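Local atomic coordinates of periplasmic sugar-binding protein (PDB entry 4RXU), a protein that binds D-glucose in a cleft between its two lobes, probably serving as the extracytoplasmic solute-binding component of an ABC-type sugar transporter. Residues 53-58 with 302-307; 229-234 with 260-265. One frame throughout, in Å; residues are numbered along the deposited sequence.

Contact 1: residues 53-58 with 302-307; sequences REALQQ and TLVQDA
Ala55, on helix 44-59, presents its methyl to two neighbours on helix 300-315, Val304 and Gln305, and supplies about half of the 92 Å² buried here. Its CB lies 3.7 Å from Val304 CG1 and also 3.7 Å from Gln305 OE1. Seen from that methyl, the two partners stand roughly 80° apart, so CB points at the gap between them. The apolar half depends on the branching of Val304: CG1 is anti to the backbone N (chi1 157°) and reaches Ala55, whereas the CG2 methyl stays 6.0 Å from Ala55 CB. Val304 also touches Arg51 and Phe52, one turn back on the partner helix, and Tyr117 of strand 113-117. Gln305 reaches across by a bend: its chain leaves anti to N and then folds at CG (chi2 66°), which turns the amide back toward the other helix. The two ends of that amide do different work, OE1 lying against the methyl while NE2 serves a water. This water donates to Ala55 O over 2.8 Å and accepts a weak bond from Gln305 NE2. No direct hydrogen bond crosses, and the nearest CA atoms, of Ala55 and Gln305, are 7.1 Å apart; the backbones meet only through side chains and water. The contact joins two helices that lie on the main sheet of the N-terminal lobe, Leu56 packing on strand 61-67 and Leu303 on strands 113-117 and 129-133. The chemistry is therefore graded: methyl on methyl toward the sheet, and farther out an amide and a backbone carbonyl linked through water, a polar join likely to tolerate small shifts.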
# COMPACT_ATOMS: atom_id res chain seq x y z
N ARG A 53 -9.84 -7.59 -14.83
CA ARG A 53 -10.16 -8.06 -16.19
C ARG A 53 -10.22 -9.58 -16.24
O ARG A 53 -11.15 -10.15 -16.81
CB ARG A 53 -9.16 -7.53 -17.20
CG ARG A 53 -9.43 -6.07 -17.50
CD ARG A 53 -8.60 -5.54 -18.66
NE ARG A 53 -8.41 -4.08 -18.58
CZ ARG A 53 -9.36 -3.16 -18.71
NH1 ARG A 53 -10.62 -3.49 -18.94
NH2 ARG A 53 -9.05 -1.86 -18.60
N GLU A 54 -9.25 -10.24 -15.62
CA GLU A 54 -9.29 -11.72 -15.56
C GLU A 54 -10.54 -12.25 -14.86
O GLU A 54 -11.19 -13.17 -15.33
CB GLU A 54 -8.02 -12.27 -14.92
CG GLU A 54 -6.79 -12.04 -15.82
CD GLU A 54 -5.46 -12.27 -15.13
OE1 GLU A 54 -5.42 -12.46 -13.90
OE2 GLU A 54 -4.42 -12.25 -15.85
N ALA A 55 -10.88 -11.66 -13.73
CA ALA A 55 -12.04 -12.14 -12.93
C ALA A 55 -13.34 -11.86 -13.65
O ALA A 55 -14.24 -12.69 -13.66
CB ALA A 55 -12.04 -11.50 -11.54
N LEU A 56 -13.42 -10.70 -14.28
CA LEU A 56 -14.61 -10.31 -15.02
C LEU A 56 -14.79 -11.23 -16.23
O LEU A 56 -15.91 -11.69 -16.49
CB LEU A 56 -14.53 -8.82 -15.42
CG LEU A 56 -14.55 -7.81 -14.26
CD1 LEU A 56 -14.21 -6.42 -14.78
CD2 LEU A 56 -15.90 -7.85 -13.55
N GLN A 57 -13.69 -11.52 -16.94
CA GLN A 57 -13.72 -12.44 -18.09
C GLN A 57 -14.21 -13.81 -17.65
O GLN A 57 -15.05 -14.41 -18.32
CB GLN A 57 -12.34 -12.57 -18.77
CG GLN A 57 -12.37 -13.55 -19.96
CD GLN A 57 -11.17 -13.43 -20.89
OE1 GLN A 57 -10.34 -12.52 -20.76
NE2 GLN A 57 -11.06 -14.36 -21.84
N GLN A 58 -13.71 -14.30 -16.52
CA GLN A 58 -14.01 -15.66 -15.99
C GLN A 58 -15.49 -15.79 -15.73
O GLN A 58 -16.12 -16.80 -16.03
CB GLN A 58 -13.33 -15.91 -14.63
CG GLN A 58 -12.06 -16.74 -14.57
CD GLN A 58 -12.19 -18.18 -15.11
OE1 GLN A 58 -11.23 -18.69 -15.69
NE2 GLN A 58 -13.35 -18.82 -14.92
N THR A 302 -7.68 -11.96 -4.36
CA THR A 302 -8.68 -11.98 -3.30
C THR A 302 -9.38 -10.62 -3.18
O THR A 302 -10.59 -10.57 -3.00
CB THR A 302 -8.05 -12.33 -1.94
OG1 THR A 302 -7.34 -13.58 -2.09
CG2 THR A 302 -9.10 -12.47 -0.84
N LEU A 303 -8.62 -9.54 -3.28
CA LEU A 303 -9.19 -8.21 -3.14
C LEU A 303 -10.22 -7.98 -4.26
O LEU A 303 -11.34 -7.52 -4.01
CB LEU A 303 -8.08 -7.16 -3.20
CG LEU A 303 -8.46 -5.82 -2.55
CD1 LEU A 303 -8.43 -5.91 -1.03
CD2 LEU A 303 -7.56 -4.69 -3.02
N VAL A 304 -9.83 -8.33 -5.48
CA VAL A 304 -10.69 -8.18 -6.63
C VAL A 304 -11.97 -9.00 -6.44
O VAL A 304 -13.08 -8.50 -6.67
CB VAL A 304 -9.94 -8.58 -7.92
CG1 VAL A 304 -10.90 -8.99 -9.03
CG2 VAL A 304 -9.02 -7.44 -8.35
N GLN A 305 -11.82 -10.27 -6.07
CA GLN A 305 -13.01 -11.12 -5.93
C GLN A 305 -13.91 -10.62 -4.81
O GLN A 305 -15.12 -10.65 -4.94
CB GLN A 305 -12.65 -12.59 -5.71
CG GLN A 305 -13.72 -13.55 -6.25
CD GLN A 305 -13.86 -13.50 -7.76
OE1 GLN A 305 -12.86 -13.43 -8.50
NE2 GLN A 305 -15.09 -13.51 -8.23
N ASP A 306 -13.32 -10.15 -3.71
CA ASP A 306 -14.09 -9.58 -2.59
C ASP A 306 -14.94 -8.42 -3.07
O ASP A 306 -16.11 -8.30 -2.73
CB ASP A 306 -13.19 -9.17 -1.43
CG ASP A 306 -12.79 -10.34 -0.57
OD1 ASP A 306 -13.32 -11.47 -0.74
OD2 ASP A 306 -11.93 -10.10 0.30
N ALA A 307 -14.36 -7.59 -3.91
CA ALA A 307 -15.08 -6.43 -4.48
C ALA A 307 -16.19 -6.85 -5.45
O ALA A 307 -17.29 -6.29 -5.45
CB ALA A 307 -14.12 -5.49 -5.17
O HOH W 1 -14.51 -14.39 -11.50

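Contact 2: residues 229-234 with 260-265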
# COMPACT_ATOMS: atom_id res chain seq x y z
N ASN A 229 15.89 9.74 -5.03
CA ASN A 229 16.49 11.03 -4.68
C ASN A 229 16.52 11.33 -3.19
O ASN A 229 17.53 11.85 -2.69
CB ASN A 229 15.76 12.13 -5.40
CG ASN A 229 16.01 12.07 -6.87
OD1 ASN A 229 16.89 11.33 -7.33
ND2 ASN A 229 15.26 12.81 -7.62
N LEU A 230 15.45 10.98 -2.50
CA LEU A 230 15.42 11.13 -1.06
C LEU A 230 16.49 10.25 -0.41
O LEU A 230 17.22 10.71 0.45
CB LEU A 230 14.05 10.82 -0.49
CG LEU A 230 13.87 11.09 1.00
CD1 LEU A 230 14.13 12.55 1.36
CD2 LEU A 230 12.48 10.66 1.43
N ALA A 231 16.59 9.00 -0.84
CA ALA A 231 17.63 8.12 -0.29
C ALA A 231 19.02 8.71 -0.54
O ALA A 231 19.87 8.74 0.35
CB ALA A 231 17.49 6.72 -0.88
N GLU A 232 19.24 9.22 -1.74
CA GLU A 232 20.54 9.85 -2.11
C GLU A 232 20.83 11.06 -1.23
O GLU A 232 21.94 11.22 -0.71
CB GLU A 232 20.58 10.24 -3.59
CG GLU A 232 20.55 9.08 -4.57
CD GLU A 232 21.80 8.21 -4.59
OE1 GLU A 232 22.65 8.30 -3.67
OE2 GLU A 232 21.87 7.38 -5.53
N ALA A 233 19.82 11.91 -1.03
CA ALA A 233 19.94 13.06 -0.13
C ALA A 233 20.27 12.63 1.30
O ALA A 233 21.16 13.19 1.95
CB ALA A 233 18.67 13.91 -0.17
N ASN A 234 19.55 11.63 1.78
CA ASN A 234 19.79 11.08 3.10
C ASN A 234 21.20 10.54 3.26
O ASN A 234 21.82 10.74 4.29
CB ASN A 234 18.82 9.95 3.40
CG ASN A 234 17.37 10.39 3.54
OD1 ASN A 234 16.51 9.54 3.53
ND2 ASN A 234 17.10 11.68 3.72
N ALA A 260 16.99 0.92 -2.33
CA ALA A 260 18.04 -0.10 -2.37
C ALA A 260 19.14 0.24 -3.38
O ALA A 260 20.32 0.06 -3.08
CB ALA A 260 17.45 -1.47 -2.66
N ASP A 261 18.75 0.76 -4.53
CA ASP A 261 19.73 1.15 -5.57
C ASP A 261 20.68 2.22 -5.04
O ASP A 261 21.89 2.16 -5.28
CB ASP A 261 19.04 1.65 -6.85
CG ASP A 261 18.34 0.56 -7.64
OD1 ASP A 261 18.51 -0.66 -7.36
OD2 ASP A 261 17.56 0.96 -8.55
N ALA A 262 20.15 3.19 -4.32
CA ALA A 262 21.00 4.22 -3.70
C ALA A 262 21.95 3.66 -2.64
O ALA A 262 23.15 3.98 -2.60
CB ALA A 262 20.13 5.32 -3.11
N PHE A 263 21.39 2.85 -1.73
CA PHE A 263 22.16 2.26 -0.64
C PHE A 263 23.21 1.27 -1.14
O PHE A 263 24.33 1.23 -0.60
CB PHE A 263 21.23 1.61 0.38
CG PHE A 263 20.66 2.58 1.40
CD1 PHE A 263 19.66 3.48 1.05
CD2 PHE A 263 21.16 2.62 2.69
CE1 PHE A 263 19.13 4.36 1.99
CE2 PHE A 263 20.64 3.50 3.63
CZ PHE A 263 19.63 4.38 3.27
N ALA A 264 22.89 0.51 -2.19
CA ALA A 264 23.83 -0.46 -2.77
C ALA A 264 25.07 0.23 -3.31
O ALA A 264 26.15 -0.34 -3.31
CB ALA A 264 23.16 -1.25 -3.87
N ALA A 265 24.88 1.45 -3.80
CA ALA A 265 25.96 2.26 -4.38
C ALA A 265 26.88 2.98 -3.40
O ALA A 265 27.87 3.58 -3.81
CB ALA A 265 25.39 3.27 -5.37
O HOH W 2 24.38 6.25 -3.21
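Ala262 is the first residue along 260-265 to meet the other helix, its methyl lying 3.7 Å from Ala231 CB. The same CB is 3.6 Å from Glu232 OE2; CD and OE1 of that glutamate are almost as near, which places the methyl over the flat face of the carboxylate. Glu232 achieves this by folding at CG (chi2 -69°), so that its chain doubles over toward Ala262. The backbone of Ala262 joins in too: a water donates one proton to Ala262 O and the other to Glu232 OE1, each at 2.7 Å. Phe263 follows, its ring edge meeting the opposite methyl, with CE1 4.1 Å from Ala231 CB and that carbon near the ring plane. The ring is further set by an edge-to-face contact with Tyr158 and by Val246, Ile248 and Val269 of the sheet below. Small residues suit this spacing, since the segment axes approach to 8.6 Å and cross at -30°, running broadly the same way. With an alanine in place of Glu232, the bridging water would probably lose its second acceptor and the outer side of the Ala262 methyl its cover. Chemically, alanine methyls and a phenyl edge close the seam toward the sheet, while a water giving both protons reconciles two acceptors, carboxylate and carbonyl, that could not bond each other directly.

Overall arrangement
Contacts 1 and 2 lie on opposite sides of the chain's centre, their centres 37 Å apart and their nearest atoms about 25 Å apart. Contact 1 belongs to the lobe built on the mixed sheet, and contact 2 to the lobe built on the parallel sheet 189-191, 155-159, 246-249, 269-274. In chain order contact 2 is nested inside contact 1: after helix 44-59 come strands 61-67 to 129-133 of the first lobe, then the second lobe, and the mixed sheet resumes at strand 295-298, before helix 300-315. This two-lobed plan is that of sugar-binding periplasmic proteins. All four helices begin near glucose-pocket residues, Arg44, Trp222, Asn252 and Lys298, so each contact packs helices whose starts face the cleft.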